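Local coordinates for kojibiose phosphorylase (PDB 6W0P), which belongs to glycoside hydrolase family 65, joining an N-terminal beta-sandwich domain to a central helical catalytic domain and a small C-terminal beta domain, at residues 166-171 and 234-239; 476-481 and 585-590; 338-343 and 662-667; 134-139 and 160-165. All coordinates share one frame; numbering follows the deposited sequence.

Interaction 1. Residues 166-171 and 234-239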
loop_
_atom_site.group_PDB
_atom_site.type_symbol
_atom_site.label_atom_id
_atom_site.label_comp_id
_atom_site.label_asym_id
_atom_site.label_seq_id
_atom_site.Cartn_x
_atom_site.Cartn_y
_atom_site.Cartn_z
ATOM N N ASP A 166 -25.200 14.735 -52.898
ATOM C CA ASP A 166 -25.257 15.718 -51.792
ATOM C C ASP A 166 -24.691 15.031 -50.549
ATOM O O ASP A 166 -24.988 13.835 -50.335
ATOM C CB ASP A 166 -26.691 16.194 -51.524
ATOM C CG ASP A 166 -27.261 17.166 -52.548
ATOM O OD1 ASP A 166 -26.507 17.589 -53.453
ATOM O OD2 ASP A 166 -28.469 17.495 -52.431
ATOM N N ILE A 167 -23.904 15.751 -49.754
ATOM C CA ILE A 167 -23.439 15.245 -48.435
ATOM C C ILE A 167 -23.631 16.356 -47.421
ATOM O O ILE A 167 -23.709 17.527 -47.832
ATOM C CB ILE A 167 -21.970 14.788 -48.486
ATOM C CG1 ILE A 167 -21.013 15.982 -48.548
ATOM C CG2 ILE A 167 -21.751 13.824 -49.638
ATOM C CD1 ILE A 167 -19.565 15.596 -48.364
ATOM N N LYS A 168 -23.653 15.977 -46.150
ATOM C CA LYS A 168 -23.627 16.927 -45.025
ATOM C C LYS A 168 -22.287 16.792 -44.309
ATOM O O LYS A 168 -21.869 15.662 -44.060
ATOM C CB LYS A 168 -24.784 16.650 -44.071
ATOM C CG LYS A 168 -25.111 17.836 -43.181
ATOM C CD LYS A 168 -25.641 17.471 -41.814
ATOM C CE LYS A 168 -25.750 18.704 -40.942
ATOM N NZ LYS A 168 -26.609 18.454 -39.764
ATOM N N LEU A 169 -21.643 17.915 -44.005
ATOM C CA LEU A 169 -20.403 17.967 -43.201
ATOM C C LEU A 169 -20.684 18.840 -41.988
ATOM O O LEU A 169 -21.240 19.947 -42.191
ATOM C CB LEU A 169 -19.279 18.538 -44.062
ATOM C CG LEU A 169 -17.985 18.894 -43.337
ATOM C CD1 LEU A 169 -17.267 17.660 -42.810
ATOM C CD2 LEU A 169 -17.085 19.664 -44.265
ATOM N N GLU A 170 -20.390 18.321 -40.792
ATOM C CA GLU A 170 -20.430 19.065 -39.508
ATOM C C GLU A 170 -18.987 19.201 -38.991
ATOM O O GLU A 170 -18.327 18.174 -38.882
ATOM C CB GLU A 170 -21.302 18.340 -38.482
ATOM C CG GLU A 170 -22.746 18.140 -38.919
ATOM C CD GLU A 170 -23.646 17.402 -37.930
ATOM O OE1 GLU A 170 -23.151 16.970 -36.863
ATOM O OE2 GLU A 170 -24.838 17.242 -38.230
ATOM N N LEU A 171 -18.534 20.422 -38.706
ATOM C CA LEU A 171 -17.296 20.694 -37.943
ATOM C C LEU A 171 -17.670 20.993 -36.485
ATOM O O LEU A 171 -18.491 21.913 -36.247
ATOM C CB LEU A 171 -16.520 21.864 -38.563
ATOM C CG LEU A 171 -16.220 21.788 -40.058
ATOM C CD1 LEU A 171 -15.255 22.893 -40.437
ATOM C CD2 LEU A 171 -15.660 20.433 -40.455
ATOM N N ASN A 234 -22.522 23.675 -39.717
ATOM C CA ASN A 234 -23.207 22.745 -40.666
ATOM C C ASN A 234 -22.913 23.185 -42.102
ATOM O O ASN A 234 -23.103 24.381 -42.404
ATOM C CB ASN A 234 -24.728 22.702 -40.463
ATOM C CG ASN A 234 -25.122 22.128 -39.121
ATOM O OD1 ASN A 234 -24.600 21.092 -38.701
ATOM N ND2 ASN A 234 -26.053 22.785 -38.444
ATOM N N TYR A 235 -22.463 22.262 -42.952
ATOM C CA TYR A 235 -22.260 22.508 -44.406
ATOM C C TYR A 235 -23.120 21.503 -45.172
ATOM O O TYR A 235 -23.052 20.296 -44.897
ATOM C CB TYR A 235 -20.774 22.485 -44.782
ATOM C CG TYR A 235 -19.950 23.470 -43.987
ATOM C CD1 TYR A 235 -19.819 24.787 -44.394
ATOM C CD2 TYR A 235 -19.338 23.096 -42.798
ATOM C CE1 TYR A 235 -19.108 25.708 -43.643
ATOM C CE2 TYR A 235 -18.623 24.003 -42.039
ATOM C CZ TYR A 235 -18.515 25.314 -42.458
ATOM O OH TYR A 235 -17.820 26.212 -41.712
ATOM N N GLU A 236 -23.971 22.028 -46.046
ATOM C CA GLU A 236 -24.828 21.255 -46.977
ATOM C C GLU A 236 -24.131 21.338 -48.324
ATOM O O GLU A 236 -24.261 22.373 -48.978
ATOM C CB GLU A 236 -26.248 21.829 -47.073
ATOM C CG GLU A 236 -26.969 21.975 -45.745
ATOM C CD GLU A 236 -27.332 20.674 -45.054
ATOM O OE1 GLU A 236 -27.595 20.720 -43.823
ATOM O OE2 GLU A 236 -27.351 19.622 -45.742
ATOM N N LEU A 237 -23.342 20.328 -48.671
ATOM C CA LEU A 237 -22.496 20.390 -49.881
ATOM C C LEU A 237 -23.134 19.554 -50.986
ATOM O O LEU A 237 -23.584 18.419 -50.695
ATOM C CB LEU A 237 -21.085 19.899 -49.542
ATOM C CG LEU A 237 -20.400 20.641 -48.394
ATOM C CD1 LEU A 237 -19.106 19.962 -48.016
ATOM C CD2 LEU A 237 -20.169 22.108 -48.742
ATOM N N THR A 238 -23.126 20.108 -52.196
ATOM C CA THR A 238 -23.407 19.391 -53.452
ATOM C C THR A 238 -22.067 19.079 -54.105
ATOM O O THR A 238 -21.324 20.008 -54.406
ATOM C CB THR A 238 -24.371 20.201 -54.325
ATOM O OG1 THR A 238 -25.477 20.402 -53.448
ATOM C CG2 THR A 238 -24.792 19.494 -55.601
ATOM N N LEU A 239 -21.769 17.801 -54.269
ATOM C CA LEU A 239 -20.542 17.332 -54.942
ATOM C C LEU A 239 -20.861 17.148 -56.422
ATOM O O LEU A 239 -21.855 16.473 -56.730
ATOM C CB LEU A 239 -20.075 16.017 -54.310
ATOM C CG LEU A 239 -19.813 16.035 -52.806
ATOM C CD1 LEU A 239 -19.234 14.700 -52.366
ATOM C CD2 LEU A 239 -18.890 17.178 -52.413
#

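Interaction 2. Residues 476-481 and 585-590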
loop_
_atom_site.group_PDB
_atom_site.type_symbol
_atom_site.label_atom_id
_atom_site.label_comp_id
_atom_site.label_asym_id
_atom_site.label_seq_id
_atom_site.Cartn_x
_atom_site.Cartn_y
_atom_site.Cartn_z
ATOM N N PRO A 476 17.405 3.876 -8.304
ATOM C CA PRO A 476 16.713 3.591 -9.563
ATOM C C PRO A 476 16.268 2.119 -9.704
ATOM O O PRO A 476 15.242 1.905 -10.341
ATOM C CB PRO A 476 17.743 3.993 -10.637
ATOM C CG PRO A 476 18.663 4.989 -9.935
ATOM C CD PRO A 476 18.712 4.523 -8.494
ATOM N N ASP A 477 17.004 1.166 -9.120
ATOM C CA ASP A 477 16.636 -0.276 -9.104
ATOM C C ASP A 477 15.464 -0.421 -8.138
ATOM O O ASP A 477 15.678 -0.451 -6.919
ATOM C CB ASP A 477 17.778 -1.224 -8.700
ATOM C CG ASP A 477 17.298 -2.649 -8.445
ATOM O OD1 ASP A 477 16.264 -2.998 -9.024
ATOM O OD2 ASP A 477 17.937 -3.402 -7.634
ATOM N N GLU A 478 14.257 -0.492 -8.669
ATOM C CA GLU A 478 13.033 -0.513 -7.838
ATOM C C GLU A 478 12.844 -1.878 -7.188
ATOM O O GLU A 478 11.862 -2.019 -6.438
ATOM C CB GLU A 478 11.822 -0.129 -8.680
ATOM C CG GLU A 478 11.970 1.253 -9.273
ATOM C CD GLU A 478 10.753 1.725 -10.033
ATOM O OE1 GLU A 478 9.810 0.949 -10.165
ATOM O OE2 GLU A 478 10.757 2.862 -10.440
ATOM N N PHE A 479 13.744 -2.824 -7.423
ATOM C CA PHE A 479 13.670 -4.165 -6.812
ATOM C C PHE A 479 14.365 -4.162 -5.454
ATOM O O PHE A 479 14.418 -5.226 -4.855
ATOM C CB PHE A 479 14.215 -5.215 -7.774
ATOM C CG PHE A 479 13.406 -5.386 -9.037
ATOM C CD1 PHE A 479 12.121 -4.862 -9.161
ATOM C CD2 PHE A 479 13.904 -6.160 -10.080
ATOM C CE1 PHE A 479 11.377 -5.047 -10.322
ATOM C CE2 PHE A 479 13.145 -6.380 -11.223
ATOM C CZ PHE A 479 11.896 -5.803 -11.353
ATOM N N LYS A 480 14.804 -3.006 -4.955
ATOM C CA LYS A 480 15.452 -2.871 -3.618
ATOM C C LYS A 480 14.761 -1.761 -2.821
ATOM O O LYS A 480 14.969 -0.561 -3.162
ATOM C CB LYS A 480 16.953 -2.628 -3.768
ATOM C CG LYS A 480 17.741 -3.901 -4.009
ATOM C CD LYS A 480 17.738 -4.833 -2.807
ATOM C CE LYS A 480 17.932 -6.281 -3.188
ATOM N NZ LYS A 480 16.982 -6.711 -4.247
ATOM N N LEU A 481 14.013 -2.162 -1.793
ATOM C CA LEU A 481 13.085 -1.299 -1.008
ATOM C C LEU A 481 13.500 -1.216 0.470
ATOM O O LEU A 481 13.691 -2.257 1.099
ATOM C CB LEU A 481 11.668 -1.860 -1.162
ATOM C CG LEU A 481 10.613 -1.282 -0.218
ATOM C CD1 LEU A 481 10.505 0.231 -0.357
ATOM C CD2 LEU A 481 9.266 -1.943 -0.447
ATOM N N ILE A 585 17.993 -7.247 -10.547
ATOM C CA ILE A 585 17.976 -5.765 -10.629
ATOM C C ILE A 585 17.071 -5.352 -11.792
ATOM O O ILE A 585 17.108 -6.001 -12.882
ATOM C CB ILE A 585 19.412 -5.247 -10.783
ATOM C CG1 ILE A 585 20.226 -5.488 -9.512
ATOM C CG2 ILE A 585 19.452 -3.787 -11.177
ATOM C CD1 ILE A 585 21.706 -5.580 -9.782
ATOM N N LYS A 586 16.260 -4.322 -11.568
ATOM C CA LYS A 586 15.305 -3.853 -12.586
ATOM C C LYS A 586 16.059 -3.093 -13.676
ATOM O O LYS A 586 15.783 -3.308 -14.846
ATOM C CB LYS A 586 14.233 -2.995 -11.923
ATOM C CG LYS A 586 13.141 -2.486 -12.856
ATOM C CD LYS A 586 12.205 -1.586 -12.083
ATOM C CE LYS A 586 11.217 -0.835 -12.936
ATOM N NZ LYS A 586 10.211 -1.800 -13.412
ATOM N N GLN A 587 16.961 -2.202 -13.295
ATOM C CA GLN A 587 17.513 -1.213 -14.242
ATOM C C GLN A 587 18.810 -0.683 -13.654
ATOM O O GLN A 587 19.128 -0.948 -12.504
ATOM C CB GLN A 587 16.476 -0.120 -14.491
ATOM C CG GLN A 587 16.171 0.746 -13.259
ATOM C CD GLN A 587 14.944 1.614 -13.461
ATOM O OE1 GLN A 587 13.824 1.180 -13.249
ATOM N NE2 GLN A 587 15.145 2.866 -13.842
ATOM N N PRO A 588 19.595 0.074 -14.434
ATOM C CA PRO A 588 20.852 0.614 -13.931
ATOM C C PRO A 588 20.680 1.350 -12.598
ATOM O O PRO A 588 19.841 2.234 -12.490
ATOM C CB PRO A 588 21.291 1.553 -15.054
ATOM C CG PRO A 588 20.684 0.919 -16.287
ATOM C CD PRO A 588 19.330 0.411 -15.838
ATOM N N ASP A 589 21.498 0.985 -11.616
ATOM C CA ASP A 589 21.573 1.682 -10.309
ATOM C C ASP A 589 23.024 2.157 -10.151
ATOM O O ASP A 589 23.294 3.329 -10.457
ATOM C CB ASP A 589 20.998 0.755 -9.234
ATOM C CG ASP A 589 20.587 1.455 -7.965
ATOM O OD1 ASP A 589 21.471 2.133 -7.388
ATOM O OD2 ASP A 589 19.381 1.325 -7.556
ATOM N N VAL A 590 23.953 1.251 -9.832
ATOM C CA VAL A 590 25.412 1.566 -9.846
ATOM C C VAL A 590 25.782 2.069 -11.251
ATOM O O VAL A 590 26.492 3.098 -11.364
ATOM C CB VAL A 590 26.254 0.347 -9.446
ATOM C CG1 VAL A 590 27.730 0.546 -9.788
ATOM C CG2 VAL A 590 26.075 0.013 -7.985
HETATM O O HOH W 1 17.635 0.484 -5.360
#

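Interaction 3. Residues 338-343 and 662-667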
loop_
_atom_site.group_PDB
_atom_site.type_symbol
_atom_site.label_atom_id
_atom_site.label_comp_id
_atom_site.label_asym_id
_atom_site.label_seq_id
_atom_site.Cartn_x
_atom_site.Cartn_y
_atom_site.Cartn_z
ATOM N N GLY A 338 4.779 11.826 -23.724
ATOM C CA GLY A 338 4.564 13.180 -24.266
ATOM C C GLY A 338 3.090 13.550 -24.159
ATOM O O GLY A 338 2.504 13.286 -23.088
ATOM N N LEU A 339 2.487 14.081 -25.226
ATOM C CA LEU A 339 1.028 14.357 -25.222
ATOM C C LEU A 339 0.343 13.403 -26.197
ATOM O O LEU A 339 -0.399 13.881 -27.063
ATOM C CB LEU A 339 0.796 15.834 -25.550
ATOM C CG LEU A 339 1.383 16.826 -24.535
ATOM C CD1 LEU A 339 1.045 18.264 -24.924
ATOM C CD2 LEU A 339 0.868 16.539 -23.130
ATOM N N THR A 340 0.572 12.097 -26.039
ATOM C CA THR A 340 0.069 11.061 -26.976
ATOM C C THR A 340 -0.917 10.119 -26.296
ATOM O O THR A 340 -1.328 9.175 -26.953
ATOM C CB THR A 340 1.224 10.273 -27.604
ATOM O OG1 THR A 340 1.810 9.401 -26.634
ATOM C CG2 THR A 340 2.251 11.216 -28.174
ATOM N N GLY A 341 -1.313 10.364 -25.047
ATOM C CA GLY A 341 -2.234 9.442 -24.363
ATOM C C GLY A 341 -2.425 9.783 -22.901
ATOM O O GLY A 341 -1.843 10.796 -22.413
ATOM N N GLU A 342 -3.200 8.938 -22.225
ATOM C CA GLU A 342 -3.655 9.157 -20.830
ATOM C C GLU A 342 -2.701 8.477 -19.849
ATOM O O GLU A 342 -2.358 9.107 -18.826
ATOM C CB GLU A 342 -5.077 8.627 -20.662
ATOM C CG GLU A 342 -6.072 9.433 -21.455
ATOM C CD GLU A 342 -7.526 9.132 -21.159
ATOM O OE1 GLU A 342 -7.800 8.186 -20.377
ATOM O OE2 GLU A 342 -8.368 9.833 -21.719
ATOM N N ALA A 343 -2.321 7.232 -20.118
ATOM C CA ALA A 343 -1.354 6.479 -19.275
ATOM C C ALA A 343 -0.125 7.354 -18.937
ATOM O O ALA A 343 0.464 7.947 -19.862
ATOM C CB ALA A 343 -0.960 5.193 -19.968
ATOM N N GLU A 662 -1.392 2.757 -25.744
ATOM C CA GLU A 662 -1.561 3.750 -24.650
ATOM C C GLU A 662 -0.853 5.064 -24.998
ATOM O O GLU A 662 -1.194 6.114 -24.395
ATOM C CB GLU A 662 -0.946 3.263 -23.333
ATOM C CG GLU A 662 -1.629 2.067 -22.685
ATOM C CD GLU A 662 -0.894 1.543 -21.453
ATOM O OE1 GLU A 662 -0.071 2.279 -20.886
ATOM O OE2 GLU A 662 -1.114 0.386 -21.074
ATOM N N GLY A 663 0.122 5.028 -25.898
ATOM C CA GLY A 663 0.982 6.202 -26.145
ATOM C C GLY A 663 2.388 5.780 -26.499
ATOM O O GLY A 663 2.705 4.576 -26.405
ATOM N N ILE A 664 3.175 6.723 -26.991
ATOM C CA ILE A 664 4.601 6.487 -27.350
ATOM C C ILE A 664 5.388 6.512 -26.036
ATOM O O ILE A 664 4.865 7.100 -25.034
ATOM C CB ILE A 664 5.089 7.538 -28.368
ATOM C CG1 ILE A 664 5.110 8.957 -27.788
ATOM C CG2 ILE A 664 4.264 7.476 -29.636
ATOM C CD1 ILE A 664 5.570 9.989 -28.780
ATOM N N HIS A 665 6.563 5.889 -26.028
ATOM C CA HIS A 665 7.484 5.812 -24.870
ATOM C C HIS A 665 8.606 6.852 -25.027
ATOM O O HIS A 665 9.598 6.593 -25.751
ATOM C CB HIS A 665 8.047 4.403 -24.746
ATOM C CG HIS A 665 7.035 3.333 -24.578
ATOM N ND1 HIS A 665 6.243 2.925 -25.601
ATOM C CD2 HIS A 665 6.749 2.543 -23.526
ATOM C CE1 HIS A 665 5.492 1.933 -25.189
ATOM N NE2 HIS A 665 5.778 1.684 -23.927
ATOM N N MET A 666 8.449 7.977 -24.341
ATOM C CA MET A 666 9.259 9.190 -24.563
ATOM C C MET A 666 10.725 8.883 -24.200
ATOM O O MET A 666 11.607 9.209 -24.988
ATOM C CB MET A 666 8.683 10.315 -23.704
ATOM C CG MET A 666 8.711 11.676 -24.346
ATOM S SD MET A 666 8.080 11.683 -26.031
ATOM C CE MET A 666 9.579 12.200 -26.860
ATOM N N THR A 667 10.982 8.257 -23.055
ATOM C CA THR A 667 12.363 7.945 -22.592
ATOM C C THR A 667 13.023 6.973 -23.576
ATOM O O THR A 667 14.193 7.156 -23.895
ATOM C CB THR A 667 12.402 7.378 -21.174
ATOM O OG1 THR A 667 12.028 8.449 -20.327
ATOM C CG2 THR A 667 13.782 6.908 -20.767
HETATM O O HOH W 2 -3.352 6.365 -22.859
#

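Interaction 4. Residues 134-139 and 160-165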
loop_
_atom_site.group_PDB
_atom_site.type_symbol
_atom_site.label_atom_id
_atom_site.label_comp_id
_atom_site.label_asym_id
_atom_site.label_seq_id
_atom_site.Cartn_x
_atom_site.Cartn_y
_atom_site.Cartn_z
ATOM N N GLN A 134 -24.818 4.554 -54.262
ATOM C CA GLN A 134 -24.480 4.470 -55.706
ATOM C C GLN A 134 -23.175 5.233 -55.958
ATOM O O GLN A 134 -22.762 5.278 -57.102
ATOM C CB GLN A 134 -25.626 5.021 -56.569
ATOM C CG GLN A 134 -26.988 4.384 -56.293
ATOM C CD GLN A 134 -26.923 2.879 -56.165
ATOM O OE1 GLN A 134 -27.164 2.314 -55.094
ATOM N NE2 GLN A 134 -26.570 2.215 -57.257
ATOM N N ALA A 135 -22.597 5.825 -54.915
ATOM C CA ALA A 135 -21.489 6.802 -54.990
ATOM C C ALA A 135 -20.208 6.178 -54.447
ATOM O O ALA A 135 -20.287 5.386 -53.483
ATOM C CB ALA A 135 -21.834 8.053 -54.217
ATOM N N LYS A 136 -19.088 6.529 -55.076
ATOM C CA LYS A 136 -17.719 6.389 -54.529
ATOM C C LYS A 136 -17.189 7.802 -54.243
ATOM O O LYS A 136 -17.003 8.583 -55.224
ATOM C CB LYS A 136 -16.834 5.620 -55.514
ATOM C CG LYS A 136 -17.351 4.236 -55.840
ATOM C CD LYS A 136 -16.339 3.369 -56.521
ATOM C CE LYS A 136 -17.000 2.159 -57.154
ATOM N NZ LYS A 136 -16.010 1.131 -57.553
ATOM N N ILE A 137 -17.019 8.137 -52.956
ATOM C CA ILE A 137 -16.496 9.457 -52.508
ATOM C C ILE A 137 -15.087 9.276 -51.916
ATOM O O ILE A 137 -14.928 8.632 -50.851
ATOM C CB ILE A 137 -17.477 10.122 -51.539
ATOM C CG1 ILE A 137 -18.935 9.890 -51.964
ATOM C CG2 ILE A 137 -17.148 11.602 -51.402
ATOM C CD1 ILE A 137 -19.947 10.617 -51.119
ATOM N N LYS A 138 -14.090 9.805 -52.618
ATOM C CA LYS A 138 -12.689 9.883 -52.131
ATOM C C LYS A 138 -12.588 11.041 -51.124
ATOM O O LYS A 138 -12.872 12.200 -51.488
ATOM C CB LYS A 138 -11.739 10.015 -53.319
ATOM C CG LYS A 138 -10.321 9.557 -53.021
ATOM C CD LYS A 138 -9.303 10.189 -53.935
ATOM C CE LYS A 138 -7.880 10.023 -53.447
ATOM N NZ LYS A 138 -6.979 10.868 -54.260
ATOM N N ILE A 139 -12.284 10.704 -49.871
ATOM C CA ILE A 139 -12.137 11.664 -48.738
ATOM C C ILE A 139 -10.646 11.810 -48.467
ATOM O O ILE A 139 -10.003 10.770 -48.231
ATOM C CB ILE A 139 -12.815 11.151 -47.448
ATOM C CG1 ILE A 139 -14.253 10.673 -47.666
ATOM C CG2 ILE A 139 -12.710 12.200 -46.343
ATOM C CD1 ILE A 139 -15.139 11.696 -48.259
ATOM N N GLU A 160 -14.255 13.952 -53.191
ATOM C CA GLU A 160 -14.349 13.761 -54.662
ATOM C C GLU A 160 -15.263 12.571 -54.947
ATOM O O GLU A 160 -14.812 11.421 -54.739
ATOM C CB GLU A 160 -12.980 13.580 -55.321
ATOM C CG GLU A 160 -13.081 13.512 -56.844
ATOM C CD GLU A 160 -11.773 13.674 -57.607
ATOM O OE1 GLU A 160 -10.777 14.128 -56.996
ATOM O OE2 GLU A 160 -11.753 13.325 -58.812
ATOM N N SER A 161 -16.487 12.858 -55.408
ATOM C CA SER A 161 -17.527 11.858 -55.758
ATOM C C SER A 161 -17.398 11.464 -57.227
ATOM O O SER A 161 -17.147 12.360 -58.052
ATOM C CB SER A 161 -18.904 12.393 -55.473
ATOM O OG SER A 161 -19.854 11.340 -55.512
ATOM N N ASP A 162 -17.562 10.180 -57.542
ATOM C CA ASP A 162 -17.608 9.684 -58.949
ATOM C C ASP A 162 -18.976 10.021 -59.577
ATOM O O ASP A 162 -19.059 9.969 -60.801
ATOM C CB ASP A 162 -17.238 8.194 -59.066
ATOM C CG ASP A 162 -18.220 7.214 -58.427
ATOM O OD1 ASP A 162 -19.133 7.672 -57.671
ATOM O OD2 ASP A 162 -18.077 5.987 -58.680
ATOM N N ILE A 163 -20.010 10.363 -58.800
ATOM C CA ILE A 163 -21.332 10.828 -59.340
ATOM C C ILE A 163 -21.734 12.127 -58.654
ATOM O O ILE A 163 -21.269 12.366 -57.547
ATOM C CB ILE A 163 -22.457 9.785 -59.172
ATOM C CG1 ILE A 163 -22.707 9.450 -57.702
ATOM C CG2 ILE A 163 -22.190 8.533 -59.991
ATOM C CD1 ILE A 163 -23.901 8.559 -57.471
ATOM N N ASP A 164 -22.617 12.897 -59.285
ATOM C CA ASP A 164 -23.369 14.004 -58.630
ATOM C C ASP A 164 -24.085 13.432 -57.401
ATOM O O ASP A 164 -24.816 12.436 -57.555
ATOM C CB ASP A 164 -24.363 14.678 -59.584
ATOM C CG ASP A 164 -23.711 15.477 -60.700
ATOM O OD1 ASP A 164 -22.546 15.889 -60.529
ATOM O OD2 ASP A 164 -24.359 15.663 -61.745
ATOM N N THR A 165 -23.841 14.010 -56.226
ATOM C CA THR A 165 -24.564 13.670 -54.972
ATOM C C THR A 165 -24.421 14.816 -53.967
ATOM O O THR A 165 -23.574 15.732 -54.178
ATOM C CB THR A 165 -24.060 12.353 -54.369
ATOM O OG1 THR A 165 -24.941 12.008 -53.301
ATOM C CG2 THR A 165 -22.635 12.433 -53.847
#

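Interaction 1. Residues 166-171 and 234-239
Ile167 with Leu237, and Leu169 with Tyr235, form the hydrogen-bonded pairs of two antiparallel strands whose axes over these segments approach to 4.8 Å, with an angle of 160° between their directions. Each pair exchanges two backbone bonds, among them Ile167 N to Leu237 O at 2.8 Å and Tyr235 N to Leu169 O at 2.7 Å. Between them, the CA-H of Lys168 comes within CH...O reach of Tyr235 O (CA to O 3.4 Å), a weak contact of the kind that fills a non-hydrogen-bonded site.

One face of the pair is apolar. With CG1 of Ile167 set between the backbone N and the carbonyl carbon (chi1 74°), this branch lies 4.0 Å from Leu237 CB, while the CG2 methyl meets Leu239 CD1 at 3.8 Å. Leu171 crosses the Tyr235 side chain at about a right angle, its CG beside CE2 of the ring. The hydroxyl of the buried phenol is satisfied by a bond to Thr217 OG1. The other face is polar: Lys168 NZ and Glu170 OE2 make a salt bridge of 2.6 Å along one strand, and Asn234 lies beside the lysine's CE while its amide nitrogen bonds to Ser223. This face is exposed mainly toward Asp166, Glu236 and Thr238, where Thr238 OG1 donates to Asp166 OD1 at 3.0 Å from above the carboxylate plane.

Aliphatic and aromatic residues thus line one face, polar and charged ones the other. The apolar face packs on strands 152-161 and 245-256 of the opposing sheet, an arrangement characteristic of the beta-sandwich that forms the N-terminal domain of this family.

Interaction 2. Residues 476-481 and 585-590
Asp477 and Lys586 meet through a nearly straight bond: Lys586 N donates to Asp477 OD1 at 2.9 Å with an N-H...O angle of 176°. The same oxygen takes Phe479 N at 3.0 Å from the opposite face of the carboxylate, so two backbone groups grip it. Asp477 in turn gives its own N-H to Asp589 OD2 at 2.8 Å, and a water donates to both Asp477 O and that OD2. Pro476 CB rests against Pro588 O, 3.3 Å away.

The Phe479 bond makes an Asx turn, laid over a type I beta turn from Asp477 to Lys480. Both loops belong to the helical catalytic domain, an (alpha/alpha)6 barrel in this family, and lead into helices 487-504 and 590-596. Lys586 CB sits over the centre of the Phe479 ring, 3.5 Å above it, in a CH-pi contact. With CG anti to the backbone N (chi1 -178°), the extended chain runs on across the ring to Glu478, its CD 3.7 Å from Glu478 CB.

Outer partners fix the polar ends: Gln548 holds Asp477 OD2, Asn486 holds Asp589 OD1, and Glu620 forms a salt bridge with Lys586 NZ.

Interaction 3. Residues 338-343 and 662-667
Gly338 brings its backbone N to 4.0 Å from Met666 CG, with the sulfur of the bent methionine close by. Its positive phi of 45° suits glycine, and the absence of a side chain suits the close approach of the sulfur. Thr340 carries the main polar link: its OG1, turned beside both N and C of its own backbone (chi1 72°), accepts Ile664 N at 3.0 Å and also bonds to Lys337 O. A threonine hydroxyl can thus donate and accept at once, while its methyl CG2 packs against Ile664 CD1 at 3.6 Å, the two side chains crossing at about a right angle.

These loops join distant parts of the catalytic barrel. Residues 338-343 link helix 308-324 to helix 351-361; the second segment enters helix 666-680, with His665 at its N-cap position. Ile664 and Met666 also lean on helix 308-324, and Thr340 O is bonded to Arg43 from the N-terminal part of the chain.

At Gly341 the backbones are close: its CA points a hydrogen almost straight at Glu662 O, 3.5 Å away (174° at the hydrogen). Gly663, facing it, places its CA 3.3 Å from Thr340 OG1; at both positions the partner oxygen occupies the side where a side chain would lie, which suits glycine. The backbone N-H of Glu342 then donates to a water, N to O 2.7 Å, and the water donates to Glu662 O at 2.7 Å. Ala343 ends the run with its small CB methyl 3.2 Å from Glu662 OE1, alongside the extended glutamate.

Interaction 4. Residues 134-139 and 160-165
The beta hairpin of strands 135-145 and 152-161 has its open end here, where Lys138 and Glu160 form an antiparallel hydrogen-bonded pair. Lys138 N reaches Glu160 O at 2.8 Å, and Glu160 N returns a bond of 2.8 Å to Lys138 O. Next to them, Ile137 and Ser161 make a non-hydrogen-bonded pair, both turned to the face that meets Leu239.

Beyond this point a side chain takes over. Asp162 N still donates to Lys136 O at 2.9 Å, but Lys136 N is received by Asp162 OD1 at 2.8 Å, in an almost straight bond (173°). Asp162 can do this because chi1 of 67° turns the carboxylate back over its own backbone, toward the partner strand; the donor arrives from above its plane. The other oxygen, OD2, lies 3.4 Å from Lys136 CG, along the aliphatic part of the lysine. Ser161 OG steadies the departing chain by donating to Ile163 O at 2.7 Å, and Ile163 CG1 packs on the small Ala135 CB at 3.9 Å.

The carboxylate thus stands in for a backbone carbonyl, continuing the ladder as the second strand turns away; Lys136, its ammonium not in contact with the carboxylate, may at most ease its charge slightly.

In the fold
Interactions 1 and 4 lie in the N-terminal beta-sandwich and touch: a probable bond from Leu239 N to Thr165 O lies within one sheet, while the Leu239 side chain reaches Ile137 and Ser161 of the facing one. Interaction 1 is largely buried, whereas interaction 4, at a hairpin's open end, is only partly so and lets a carboxylate replace one backbone carbonyl. Interactions 2 and 3, both buried, belong to the helical catalytic domain, their nearest atoms about 8 Å apart. Both join loops, using isolated side-chain-to-backbone bonds and bridging waters rather than a ladder. Interaction 3 is near the chain's centre; interactions 1 and 2 lie on opposite sides of it.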